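Local coordinates for shikimate dehydrogenase-like protein HI_0607 (Haemophilus influenzae, PDB 1NPY) that oxidises shikimate to 3-dehydroshikimate with NADP(+) in vitro, but with much lower activity than classical shikimate dehydrogenases, so its biological substrate remains uncertain, at residues 120-125 with 176-181; 206-211 with 229-234; 147-152 with 166-171. All blocks are in the same frame, centred on the assembly; numbering follows the deposited sequence.

Overall arrangement
The three contacts lie in one six-stranded parallel sheet of Rossmann type. Interaction 1 is its central pair, interaction 2 continues it to the edge strand 231-233, and interaction 3 to the edge strand 166-168. The centres of interactions 1 and 2 are about 10 Å apart, and Asn181 ND2 meets Asp211 OD1 at 2.8 Å. Interactions 1 and 3 have centres about 11 Å apart and share a backbone bond between Tyr149 N and Val124 O. Interactions 2 and 3 do not touch. The side chain of Asn152 in interaction 3 lies about 4 Å from those of Ser127 and Lys154, and His125 of interaction 1 directly precedes Gly126; Ser127, Lys154 and Gly126 probably bind NADP(+).

Interaction 1. Residues 120-125 with 176-181; sequences AKVIVH and ADILVN
Lys121 and Asp177 join the two segments near their starts; strands 122-125 and 178-181 run side by side in parallel. Polar contacts come first. Lys121 N donates to Asp177 OD2 over 3.0 Å in a nearly straight bond (167° at the hydrogen), using the carboxylate lone pair that faces away from OD1. Asp177 CG sits beside its own backbone N (chi1 -55°), which turns the acid back toward the residue that its N-H also reaches. Lys121 O is gripped twice, by Asp177 N at 2.8 Å, tilted from the carbonyl plane, and by Ile178 N at 3.0 Å. The ammonium of Lys121 is not in contact with this carboxylate; here the acid is held by a backbone amide.

Beyond this start the bonds are regular. Ile123 N donates to Ile178 O (2.9 Å), Ile123 O accepts from Val180 N (2.9 Å), and His125 N donates to Val180 O (2.8 Å).

Apolar contacts fill both faces. On one, Val122 lies obliquely across Ile178 and Val180, its CG2 on Ile178 CB and its CG1 4.1 Å from Val180 CG2. On the other, Ile123 CG1 stands beside its backbone N (chi1 -64°) and presses on Ala176 CB at 3.6 Å, with CD1 close to the same methyl.

The pair forms the middle of the Rossmann-type sheet, flanked by strands 146-149 and 208-211. Helix 131-140 packs on Val124 and Val180 through Val134. Helix 200-205 covers the other face, Phe202 touching Ile123, Ala176 and Leu179.

Interaction 2. Residues 206-211 with 229-234; sequences ASVAFD and GKQTIS
Phe210 and Ile233 meet because each turns one branch anti to its backbone N: CG of Phe210 (chi1 -178°) and CG2 of Ile233, whose CG1 stands beside the N (chi1 -50°). Ile233 CG2 is thereby set over one face of the Phe210 ring, 4.0 Å from its centroid and displaced toward the rim near CD2 and CE2. This is a CH-pi contact, and Ile233 CB adds to it at 3.6 Å from CD2 of Phe210. At the far end of the pair, Lys230 bends at chi2 (-53°), swinging CD toward Ala206, and the rest of the chain runs out extended. Its NZ lies 2.8 Å from Ala206 O, almost straight out from the carbonyl.

On the same face as Phe210 and Ile233, Val208 and Gln231 lie side by side and point the same way, with Val208 CG2 3.7 Å from Gln231 NE2. Beneath these side chains four backbone bonds cross between the parallel strands: Gln231 N to Ser207 O (3.1 Å), Ala209 N to Gln231 O (2.8 Å), Ile233 N to Ala209 O (3.0 Å) and Asp211 N to Ile233 O (2.9 Å).

The contact closes a beta-alpha-beta crossover. Helix 220-227 bridges the strands, packs on Ala209 with Phe221 and Ala225, and ends in a Schellman motif at Gly229, directly before Lys230. Ser234 then caps helix 235-251, its OG accepting from Ala236 N.

Lys230 NZ also bonds Asp204 O, so one ammonium ties together two carbonyls where helix 200-205 finishes. Its positive charge probably offsets the partial negative charge gathered at that helix end, while the strand pairing itself relies on amide bonds and apolar packing.

Interaction 3. Residues 147-152 with 166-171; sequences KIYARN and AYINSL
Ile148 and Tyr167 are bridge partners, side by side on one face, in the outer beta-alpha-beta unit of the Rossmann-type sheet, in which helix 153-163 carries the chain from strand 146-149 to the edge strand 166-168. Two backbone bonds join the strands: Ile148 N to Ala166 O (2.8 Å) and Ile168 N to Ile148 O (2.9 Å). The strand axes are inclined by 29°; past the second bond the pairing passes to side chains and a water.

Tyr149 CG is anti to its backbone N (chi1 171°), and the Tyr149 and Leu171 side chains cross at about a right angle. Leu171 CG rests over one face of the ring, 3.8 Å from the centroid, and Leu171 CD1 approaches CE2 of Tyr149 to 3.5 Å. The carbonyl oxygens of Ile168 and Asn169 lie at the ring's edge, in its plane. The hydroxyl reaches a water 2.7 Å from Tyr149 OH, and this water accepts from Leu171 N at 3.1 Å. The ring also stacks with His125 of the next strand.

On the opposite face of the sheet Tyr167 reaches across to the turn. Its OH is 2.6 Å from Ala150 O, which lies at the ring's edge, and 2.8 Å from Asn169 OD1.

The Tyr167 hydroxyl thus lies between two acceptors, and its single proton cannot serve both fully at once. It joins the backbone just after strand 146-149 to the side chain just after strand 166-168; from Ala150 the chain goes on through Asn152, the N-cap of helix 153-163, to Lys154, a probable NADP(+) ligand.

Interaction 1. Residues 120-125 with 176-181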
ATOM      1  N   ALA A 120      15.995  10.494 -11.687  1.00 18.68           N
ATOM      2  CA  ALA A 120      15.528  11.633 -10.904  1.00 17.46           C
ATOM      3  C   ALA A 120      15.863  11.467  -9.425  1.00 18.41           C
ATOM      4  O   ALA A 120      15.906  10.352  -8.910  1.00 17.84           O
ATOM      5  CB  ALA A 120      14.032  11.776 -11.083  1.00 19.04           C
ATOM      6  N   LYS A 121      16.018  12.596  -8.740  1.00 17.06           N
ATOM      7  CA  LYS A 121      16.278  12.651  -7.311  1.00 16.89           C
ATOM      8  C   LYS A 121      14.956  12.549  -6.546  1.00 16.03           C
ATOM      9  O   LYS A 121      13.992  13.263  -6.864  1.00 14.16           O
ATOM     10  CB  LYS A 121      16.992  13.946  -6.946  1.00 17.72           C
ATOM     11  CG  LYS A 121      18.460  14.007  -7.371  1.00 21.43           C
ATOM     12  CD  LYS A 121      19.005  15.429  -7.341  1.00 25.41           C
ATOM     13  CE  LYS A 121      18.951  16.009  -5.945  1.00 28.90           C
ATOM     14  NZ  LYS A 121      19.717  17.279  -5.766  1.00 31.26           N
ATOM     15  N   VAL A 122      14.901  11.584  -5.632  1.00 14.88           N
ATOM     16  CA  VAL A 122      13.708  11.322  -4.819  1.00 13.93           C
ATOM     17  C   VAL A 122      13.965  11.703  -3.357  1.00 13.61           C
ATOM     18  O   VAL A 122      15.028  11.424  -2.827  1.00 14.16           O
ATOM     19  CB  VAL A 122      13.347   9.825  -4.853  1.00 13.86           C
ATOM     20  CG1 VAL A 122      12.051   9.551  -4.085  1.00 14.21           C
ATOM     21  CG2 VAL A 122      13.204   9.385  -6.309  1.00 13.90           C
ATOM     22  N   ILE A 123      12.992  12.330  -2.696  1.00 12.84           N
ATOM     23  CA  ILE A 123      12.980  12.442  -1.241  1.00 12.43           C
ATOM     24  C   ILE A 123      11.702  11.845  -0.690  1.00 11.93           C
ATOM     25  O   ILE A 123      10.611  12.200  -1.137  1.00 10.90           O
ATOM     26  CB  ILE A 123      13.151  13.906  -0.764  1.00 12.17           C
ATOM     27  CG1 ILE A 123      14.516  14.447  -1.186  1.00 13.68           C
ATOM     28  CG2 ILE A 123      12.947  14.001   0.753  1.00 14.59           C
ATOM     29  CD1 ILE A 123      14.713  15.888  -0.679  1.00 14.95           C
ATOM     30  N   VAL A 124      11.849  10.889   0.222  1.00 12.26           N
ATOM     31  CA  VAL A 124      10.750  10.298   0.971  1.00 12.20           C
ATOM     32  C   VAL A 124      10.676  10.937   2.362  1.00 12.83           C
ATOM     33  O   VAL A 124      11.653  10.905   3.112  1.00 12.69           O
ATOM     34  CB  VAL A 124      10.922   8.770   1.114  1.00 13.27           C
ATOM     35  CG1 VAL A 124       9.824   8.192   1.971  1.00 14.30           C
ATOM     36  CG2 VAL A 124      10.934   8.063  -0.247  1.00 13.79           C
ATOM     37  N   HIS A 125       9.556  11.577   2.687  1.00 12.69           N
ATOM     38  CA  HIS A 125       9.314  12.112   4.015  1.00 12.78           C
ATOM     39  C   HIS A 125       8.557  11.056   4.807  1.00 13.21           C
ATOM     40  O   HIS A 125       7.395  10.761   4.548  1.00 14.65           O
ATOM     41  CB  HIS A 125       8.518  13.418   3.923  1.00 12.01           C
ATOM     42  CG  HIS A 125       8.414  14.177   5.209  1.00 14.09           C
ATOM     43  ND1 HIS A 125       7.735  15.375   5.300  1.00 14.81           N
ATOM     44  CD2 HIS A 125       8.972  13.972   6.424  1.00 17.53           C
ATOM     45  CE1 HIS A 125       7.849  15.855   6.527  1.00 14.36           C
ATOM     46  NE2 HIS A 125       8.588  15.015   7.233  1.00 14.21           N
ATOM     47  N   ALA A 176      15.096  18.145  -5.148  1.00 25.14           N
ATOM     48  CA  ALA A 176      14.576  16.834  -5.516  1.00 22.23           C
ATOM     49  C   ALA A 176      13.485  16.967  -6.583  1.00 19.34           C
ATOM     50  O   ALA A 176      12.777  17.970  -6.650  1.00 18.26           O
ATOM     51  CB  ALA A 176      14.048  16.127  -4.289  1.00 23.08           C
ATOM     52  N   ASP A 177      13.382  15.959  -7.444  1.00 15.71           N
ATOM     53  CA  ASP A 177      12.399  15.930  -8.515  1.00 15.56           C
ATOM     54  C   ASP A 177      11.090  15.263  -8.143  1.00 14.41           C
ATOM     55  O   ASP A 177      10.034  15.598  -8.675  1.00 13.70           O
ATOM     56  CB  ASP A 177      13.019  15.173  -9.684  1.00 15.67           C
ATOM     57  CG  ASP A 177      14.325  15.788 -10.089  1.00 19.71           C
ATOM     58  OD1 ASP A 177      14.275  16.991 -10.413  1.00 22.87           O
ATOM     59  OD2 ASP A 177      15.413  15.179 -10.072  1.00 19.60           O
ATOM     60  N   ILE A 178      11.177  14.270  -7.265  1.00 12.55           N
ATOM     61  CA  ILE A 178      10.058  13.451  -6.837  1.00 11.97           C
ATOM     62  C   ILE A 178       9.971  13.542  -5.316  1.00 11.84           C
ATOM     63  O   ILE A 178      10.880  13.121  -4.594  1.00 11.40           O
ATOM     64  CB  ILE A 178      10.209  11.989  -7.303  1.00 12.68           C
ATOM     65  CG1 ILE A 178      10.270  11.910  -8.834  1.00 12.36           C
ATOM     66  CG2 ILE A 178       9.067  11.133  -6.823  1.00 13.02           C
ATOM     67  CD1 ILE A 178      10.667  10.528  -9.390  1.00 15.12           C
ATOM     68  N   LEU A 179       8.856  14.082  -4.837  1.00  9.62           N
ATOM     69  CA  LEU A 179       8.586  14.181  -3.409  1.00 10.15           C
ATOM     70  C   LEU A 179       7.516  13.183  -2.996  1.00  8.20           C
ATOM     71  O   LEU A 179       6.432  13.154  -3.576  1.00  9.60           O
ATOM     72  CB  LEU A 179       8.099  15.582  -3.055  1.00  9.10           C
ATOM     73  CG  LEU A 179       8.996  16.680  -3.626  1.00 12.22           C
ATOM     74  CD1 LEU A 179       8.366  18.016  -3.253  1.00 12.97           C
ATOM     75  CD2 LEU A 179      10.397  16.612  -3.047  1.00 13.12           C
ATOM     76  N   VAL A 180       7.842  12.325  -2.037  1.00  8.44           N
ATOM     77  CA  VAL A 180       6.895  11.312  -1.593  1.00  8.72           C
ATOM     78  C   VAL A 180       6.602  11.524  -0.113  1.00  8.00           C
ATOM     79  O   VAL A 180       7.510  11.557   0.720  1.00  8.93           O
ATOM     80  CB  VAL A 180       7.417   9.860  -1.780  1.00  9.20           C
ATOM     81  CG1 VAL A 180       6.319   8.862  -1.556  1.00 10.61           C
ATOM     82  CG2 VAL A 180       8.090   9.651  -3.115  1.00 10.89           C
ATOM     83  N   ASN A 181       5.321  11.607   0.230  1.00  7.98           N
ATOM     84  CA  ASN A 181       4.927  11.713   1.623  1.00  8.84           C
ATOM     85  C   ASN A 181       4.419  10.351   2.105  1.00  9.81           C
ATOM     86  O   ASN A 181       3.473   9.790   1.520  1.00  9.85           O
ATOM     87  CB  ASN A 181       3.809  12.728   1.845  1.00 10.15           C
ATOM     88  CG  ASN A 181       3.351  12.739   3.299  1.00  9.64           C
ATOM     89  OD1 ASN A 181       4.183  12.871   4.191  1.00 12.04           O
ATOM     90  ND2 ASN A 181       2.066  12.603   3.541  1.00  8.81           N
TER

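Interaction 2. Residues 206-211 with 229-234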
ATOM      1  N   ALA A 206      10.047  20.751  -7.676  1.00 17.06           N
ATOM      2  CA  ALA A 206       9.916  19.334  -7.975  1.00 16.35           C
ATOM      3  C   ALA A 206       9.076  19.185  -9.234  1.00 16.10           C
ATOM      4  O   ALA A 206       8.509  20.165  -9.723  1.00 16.73           O
ATOM      5  CB  ALA A 206       9.277  18.633  -6.763  1.00 16.13           C
ATOM      6  N   SER A 207       9.007  17.972  -9.775  1.00 15.49           N
ATOM      7  CA  SER A 207       8.150  17.671 -10.921  1.00 16.07           C
ATOM      8  C   SER A 207       6.996  16.737 -10.558  1.00 14.64           C
ATOM      9  O   SER A 207       5.988  16.709 -11.262  1.00 13.00           O
ATOM     10  CB  SER A 207       8.989  17.178 -12.103  1.00 17.88           C
ATOM     11  OG  SER A 207       9.656  15.987 -11.760  1.00 22.02           O
ATOM     12  N   VAL A 208       7.137  15.981  -9.471  1.00 12.77           N
ATOM     13  CA  VAL A 208       6.168  14.947  -9.099  1.00 12.93           C
ATOM     14  C   VAL A 208       5.891  14.959  -7.589  1.00 12.92           C
ATOM     15  O   VAL A 208       6.842  14.979  -6.809  1.00 12.77           O
ATOM     16  CB  VAL A 208       6.667  13.521  -9.420  1.00 13.10           C
ATOM     17  CG1 VAL A 208       5.605  12.522  -9.053  1.00 12.59           C
ATOM     18  CG2 VAL A 208       7.003  13.363 -10.906  1.00 14.62           C
ATOM     19  N   ALA A 209       4.609  14.973  -7.220  1.00 12.46           N
ATOM     20  CA  ALA A 209       4.182  14.911  -5.822  1.00 11.34           C
ATOM     21  C   ALA A 209       3.379  13.636  -5.586  1.00 10.18           C
ATOM     22  O   ALA A 209       2.334  13.468  -6.202  1.00 10.62           O
ATOM     23  CB  ALA A 209       3.344  16.133  -5.476  1.00 11.26           C
ATOM     24  N   PHE A 210       3.892  12.720  -4.766  1.00  8.51           N
ATOM     25  CA  PHE A 210       3.292  11.414  -4.513  1.00  9.79           C
ATOM     26  C   PHE A 210       2.966  11.340  -3.022  1.00 10.31           C
ATOM     27  O   PHE A 210       3.853  11.396  -2.163  1.00  9.75           O
ATOM     28  CB  PHE A 210       4.279  10.344  -4.969  1.00  9.85           C
ATOM     29  CG  PHE A 210       3.838   8.898  -4.832  1.00 10.92           C
ATOM     30  CD1 PHE A 210       4.737   7.917  -5.219  1.00 19.39           C
ATOM     31  CD2 PHE A 210       2.610   8.513  -4.342  1.00 13.90           C
ATOM     32  CE1 PHE A 210       4.404   6.572  -5.117  1.00 19.43           C
ATOM     33  CE2 PHE A 210       2.271   7.183  -4.233  1.00 18.13           C
ATOM     34  CZ  PHE A 210       3.175   6.209  -4.613  1.00 21.55           C
ATOM     35  N   ASP A 211       1.681  11.379  -2.707  1.00 11.59           N
ATOM     36  CA  ASP A 211       1.252  11.399  -1.310  1.00 11.17           C
ATOM     37  C   ASP A 211       0.551  10.072  -1.094  1.00 12.23           C
ATOM     38  O   ASP A 211      -0.491   9.790  -1.694  1.00 11.93           O
ATOM     39  CB  ASP A 211       0.284  12.547  -1.042  1.00 11.85           C
ATOM     40  CG  ASP A 211       0.138  12.886   0.427  1.00 12.05           C
ATOM     41  OD1 ASP A 211       0.477  12.053   1.302  1.00 12.31           O
ATOM     42  OD2 ASP A 211      -0.329  13.995   0.778  1.00 13.91           O
ATOM     43  N   GLY A 229       0.837  22.937 -11.191  1.00 14.51           N
ATOM     44  CA  GLY A 229       0.877  22.143 -12.405  1.00 16.02           C
ATOM     45  C   GLY A 229       1.862  20.996 -12.421  1.00 16.02           C
ATOM     46  O   GLY A 229       2.383  20.621 -13.479  1.00 16.01           O
ATOM     47  N   LYS A 230       2.097  20.417 -11.246  1.00 15.04           N
ATOM     48  CA  LYS A 230       3.013  19.293 -11.117  1.00 16.09           C
ATOM     49  C   LYS A 230       2.216  17.995 -11.313  1.00 15.55           C
ATOM     50  O   LYS A 230       0.994  17.998 -11.201  1.00 15.69           O
ATOM     51  CB  LYS A 230       3.650  19.314  -9.724  1.00 14.55           C
ATOM     52  CG  LYS A 230       4.299  20.618  -9.299  1.00 17.12           C
ATOM     53  CD  LYS A 230       5.306  21.082 -10.336  1.00 18.56           C
ATOM     54  CE  LYS A 230       6.204  22.215  -9.905  1.00 16.64           C
ATOM     55  NZ  LYS A 230       7.314  22.426 -10.885  1.00 17.16           N
ATOM     56  N   GLN A 231       2.896  16.899 -11.621  1.00 15.10           N
ATOM     57  CA  GLN A 231       2.279  15.586 -11.686  1.00 15.17           C
ATOM     58  C   GLN A 231       1.977  15.134 -10.266  1.00 14.33           C
ATOM     59  O   GLN A 231       2.800  15.365  -9.383  1.00 14.32           O
ATOM     60  CB  GLN A 231       3.248  14.614 -12.342  1.00 15.78           C
ATOM     61  CG  GLN A 231       2.728  13.205 -12.492  1.00 22.10           C
ATOM     62  CD  GLN A 231       3.689  12.333 -13.273  1.00 29.13           C
ATOM     63  OE1 GLN A 231       3.850  12.510 -14.479  1.00 36.74           O
ATOM     64  NE2 GLN A 231       4.334  11.397 -12.592  1.00 32.41           N
ATOM     65  N   THR A 232       0.798  14.577 -10.031  1.00 14.44           N
ATOM     66  CA  THR A 232       0.467  14.017  -8.724  1.00 14.13           C
ATOM     67  C   THR A 232      -0.002  12.568  -8.767  1.00 13.89           C
ATOM     68  O   THR A 232      -0.638  12.128  -9.724  1.00 14.62           O
ATOM     69  CB  THR A 232      -0.618  14.808  -8.008  1.00 13.95           C
ATOM     70  OG1 THR A 232      -1.843  14.776  -8.750  1.00 17.24           O
ATOM     71  CG2 THR A 232      -0.273  16.255  -7.842  1.00 13.93           C
ATOM     72  N   ILE A 233       0.364  11.849  -7.714  1.00 11.97           N
ATOM     73  CA  ILE A 233      -0.050  10.474  -7.434  1.00 12.60           C
ATOM     74  C   ILE A 233      -0.623  10.461  -6.022  1.00 12.83           C
ATOM     75  O   ILE A 233       0.051  10.918  -5.109  1.00 11.12           O
ATOM     76  CB  ILE A 233       1.143   9.503  -7.525  1.00 12.37           C
ATOM     77  CG1 ILE A 233       1.883   9.728  -8.840  1.00 14.30           C
ATOM     78  CG2 ILE A 233       0.677   8.027  -7.443  1.00 14.61           C
ATOM     79  CD1 ILE A 233       3.079   8.847  -8.984  1.00 12.47           C
ATOM     80  N   SER A 234      -1.852   9.981  -5.849  1.00 13.97           N
ATOM     81  CA  SER A 234      -2.574  10.119  -4.591  1.00 15.31           C
ATOM     82  C   SER A 234      -2.653   8.764  -3.917  1.00 14.91           C
ATOM     83  O   SER A 234      -2.518   7.744  -4.584  1.00 12.43           O
ATOM     84  CB  SER A 234      -3.981  10.645  -4.901  1.00 18.02           C
ATOM     85  OG  SER A 234      -4.886  10.146  -3.938  1.00 22.34           O
TER

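Interaction 3. Residues 147-152 with 166-171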
ATOM      1  N   LYS A 147      16.708  10.018  -0.845  1.00 14.11           N
ATOM      2  CA  LYS A 147      17.054  10.380   0.520  1.00 15.07           C
ATOM      3  C   LYS A 147      15.795  10.198   1.363  1.00 15.34           C
ATOM      4  O   LYS A 147      14.691  10.500   0.905  1.00 15.19           O
ATOM      5  CB  LYS A 147      17.564  11.819   0.589  1.00 16.08           C
ATOM      6  CG  LYS A 147      18.796  12.065  -0.253  1.00 17.63           C
ATOM      7  CD  LYS A 147      19.209  13.530  -0.225  1.00 21.00           C
ATOM      8  CE  LYS A 147      20.256  13.857  -1.272  1.00 25.10           C
ATOM      9  NZ  LYS A 147      20.504  15.326  -1.388  1.00 29.92           N
ATOM     10  N   ILE A 148      15.981   9.741   2.596  1.00 14.89           N
ATOM     11  CA  ILE A 148      14.887   9.571   3.541  1.00 15.38           C
ATOM     12  C   ILE A 148      14.993  10.728   4.517  1.00 15.50           C
ATOM     13  O   ILE A 148      16.020  10.890   5.176  1.00 16.84           O
ATOM     14  CB  ILE A 148      14.962   8.201   4.243  1.00 15.38           C
ATOM     15  CG1 ILE A 148      14.551   7.085   3.270  1.00 18.66           C
ATOM     16  CG2 ILE A 148      13.958   8.160   5.406  1.00 16.35           C
ATOM     17  CD1 ILE A 148      15.662   6.225   2.761  1.00 21.25           C
ATOM     18  N   TYR A 149      13.962  11.567   4.519  1.00 14.58           N
ATOM     19  CA  TYR A 149      13.787  12.675   5.444  1.00 15.77           C
ATOM     20  C   TYR A 149      12.798  12.292   6.533  1.00 15.04           C
ATOM     21  O   TYR A 149      11.630  12.032   6.265  1.00 14.73           O
ATOM     22  CB  TYR A 149      13.238  13.862   4.635  1.00 15.24           C
ATOM     23  CG  TYR A 149      12.783  15.069   5.425  1.00 18.52           C
ATOM     24  CD1 TYR A 149      13.505  15.533   6.512  1.00 23.48           C
ATOM     25  CD2 TYR A 149      11.633  15.759   5.045  1.00 22.14           C
ATOM     26  CE1 TYR A 149      13.075  16.648   7.228  1.00 28.46           C
ATOM     27  CE2 TYR A 149      11.196  16.867   5.751  1.00 25.82           C
ATOM     28  CZ  TYR A 149      11.916  17.301   6.836  1.00 28.91           C
ATOM     29  OH  TYR A 149      11.504  18.411   7.531  1.00 34.90           O
ATOM     30  N   ALA A 150      13.237  12.206   7.780  1.00 15.76           N
ATOM     31  CA  ALA A 150      12.316  11.727   8.796  1.00 17.09           C
ATOM     32  C   ALA A 150      12.741  12.225  10.161  1.00 18.67           C
ATOM     33  O   ALA A 150      13.921  12.438  10.399  1.00 18.19           O
ATOM     34  CB  ALA A 150      12.258  10.212   8.828  1.00 18.12           C
ATOM     35  N   ARG A 151      11.747  12.395  11.018  1.00 21.38           N
ATOM     36  CA  ARG A 151      12.026  12.843  12.372  1.00 24.00           C
ATOM     37  C   ARG A 151      12.548  11.734  13.294  1.00 24.72           C
ATOM     38  O   ARG A 151      13.279  12.041  14.237  1.00 25.55           O
ATOM     39  CB  ARG A 151      10.811  13.571  12.939  1.00 25.37           C
ATOM     40  CG  ARG A 151       9.587  12.709  13.136  1.00 29.53           C
ATOM     41  CD  ARG A 151       8.419  13.477  13.728  1.00 33.60           C
ATOM     42  NE  ARG A 151       7.194  12.688  13.625  1.00 37.00           N
ATOM     43  CZ  ARG A 151       6.874  11.666  14.407  1.00 42.64           C
ATOM     44  NH1 ARG A 151       7.664  11.302  15.412  1.00 44.40           N
ATOM     45  NH2 ARG A 151       5.726  11.024  14.211  1.00 44.26           N
ATOM     46  N   ASN A 152      12.192  10.472  13.059  1.00 24.27           N
ATOM     47  CA  ASN A 152      12.784   9.339  13.769  1.00 24.87           C
ATOM     48  C   ASN A 152      14.151   9.012  13.169  1.00 24.79           C
ATOM     49  O   ASN A 152      14.251   8.344  12.139  1.00 23.40           O
ATOM     50  CB  ASN A 152      11.883   8.098  13.720  1.00 25.99           C
ATOM     51  CG  ASN A 152      12.302   7.015  14.719  1.00 29.40           C
ATOM     52  OD1 ASN A 152      11.453   6.483  15.439  1.00 38.71           O
ATOM     53  ND2 ASN A 152      13.592   6.690  14.785  1.00 30.04           N
ATOM     54  N   ALA A 166      20.521   7.493   1.527  1.00 18.73           N
ATOM     55  CA  ALA A 166      21.001   8.386   2.572  1.00 18.43           C
ATOM     56  C   ALA A 166      19.839   8.914   3.400  1.00 18.06           C
ATOM     57  O   ALA A 166      18.711   9.003   2.909  1.00 16.88           O
ATOM     58  CB  ALA A 166      21.802   9.520   1.940  1.00 18.04           C
ATOM     59  N   TYR A 167      20.157   9.273   4.640  1.00 18.60           N
ATOM     60  CA  TYR A 167      19.234   9.870   5.584  1.00 17.95           C
ATOM     61  C   TYR A 167      19.557  11.342   5.779  1.00 19.54           C
ATOM     62  O   TYR A 167      20.734  11.700   5.903  1.00 20.05           O
ATOM     63  CB  TYR A 167      19.295   9.148   6.932  1.00 18.24           C
ATOM     64  CG  TYR A 167      18.548   9.871   8.016  1.00 17.01           C
ATOM     65  CD1 TYR A 167      17.159   9.815   8.092  1.00 15.07           C
ATOM     66  CD2 TYR A 167      19.231  10.673   8.930  1.00 19.39           C
ATOM     67  CE1 TYR A 167      16.479  10.503   9.054  1.00 17.62           C
ATOM     68  CE2 TYR A 167      18.547  11.368   9.899  1.00 17.56           C
ATOM     69  CZ  TYR A 167      17.177  11.284   9.949  1.00 17.78           C
ATOM     70  OH  TYR A 167      16.482  11.984  10.906  1.00 21.79           O
ATOM     71  N   ILE A 168      18.509  12.159   5.846  1.00 19.49           N
ATOM     72  CA  ILE A 168      18.632  13.574   6.200  1.00 20.52           C
ATOM     73  C   ILE A 168      17.640  13.953   7.291  1.00 21.84           C
ATOM     74  O   ILE A 168      16.482  13.520   7.297  1.00 22.15           O
ATOM     75  CB  ILE A 168      18.479  14.493   4.961  1.00 19.75           C
ATOM     76  CG1 ILE A 168      17.116  14.279   4.275  1.00 21.48           C
ATOM     77  CG2 ILE A 168      19.630  14.246   4.027  1.00 18.78           C
ATOM     78  CD1 ILE A 168      16.887  15.180   3.056  1.00 23.68           C
ATOM     79  N   ASN A 169      18.108  14.752   8.245  1.00 24.39           N
ATOM     80  CA  ASN A 169      17.243  15.228   9.318  1.00 26.68           C
ATOM     81  C   ASN A 169      16.603  16.563   8.941  1.00 27.08           C
ATOM     82  O   ASN A 169      15.732  17.018   9.668  1.00 28.26           O
ATOM     83  CB  ASN A 169      17.987  15.300  10.655  1.00 27.37           C
ATOM     84  CG  ASN A 169      17.046  15.423  11.844  1.00 31.57           C
ATOM     85  OD1 ASN A 169      16.238  14.535  12.124  1.00 34.29           O
ATOM     86  ND2 ASN A 169      17.146  16.540  12.555  1.00 35.64           N
ATOM     87  N   SER A 170      16.968  17.163   7.810  1.00 27.71           N
ATOM     88  CA  SER A 170      16.252  18.341   7.310  1.00 29.04           C
ATOM     89  C   SER A 170      16.401  18.618   5.816  1.00 29.01           C
ATOM     90  O   SER A 170      17.252  18.037   5.137  1.00 26.73           O
ATOM     91  CB  SER A 170      16.674  19.586   8.098  1.00 29.43           C
ATOM     92  OG  SER A 170      18.077  19.737   8.041  1.00 33.34           O
ATOM     93  N   LEU A 171      15.546  19.502   5.303  1.00 29.16           N
ATOM     94  CA  LEU A 171      15.545  19.811   3.877  1.00 30.67           C
ATOM     95  C   LEU A 171      16.467  20.935   3.392  1.00 33.34           C
ATOM     96  O   LEU A 171      16.488  21.240   2.201  1.00 33.49           O
ATOM     97  CB  LEU A 171      14.111  20.097   3.431  1.00 30.23           C
ATOM     98  CG  LEU A 171      13.187  18.886   3.560  1.00 27.84           C
ATOM     99  CD1 LEU A 171      11.756  19.346   3.315  1.00 26.97           C
ATOM    100  CD2 LEU A 171      13.593  17.784   2.606  1.00 26.99           C
TER
HETATM  101  O   HOH W   1      13.279  20.451   7.115  1.00 31.66           O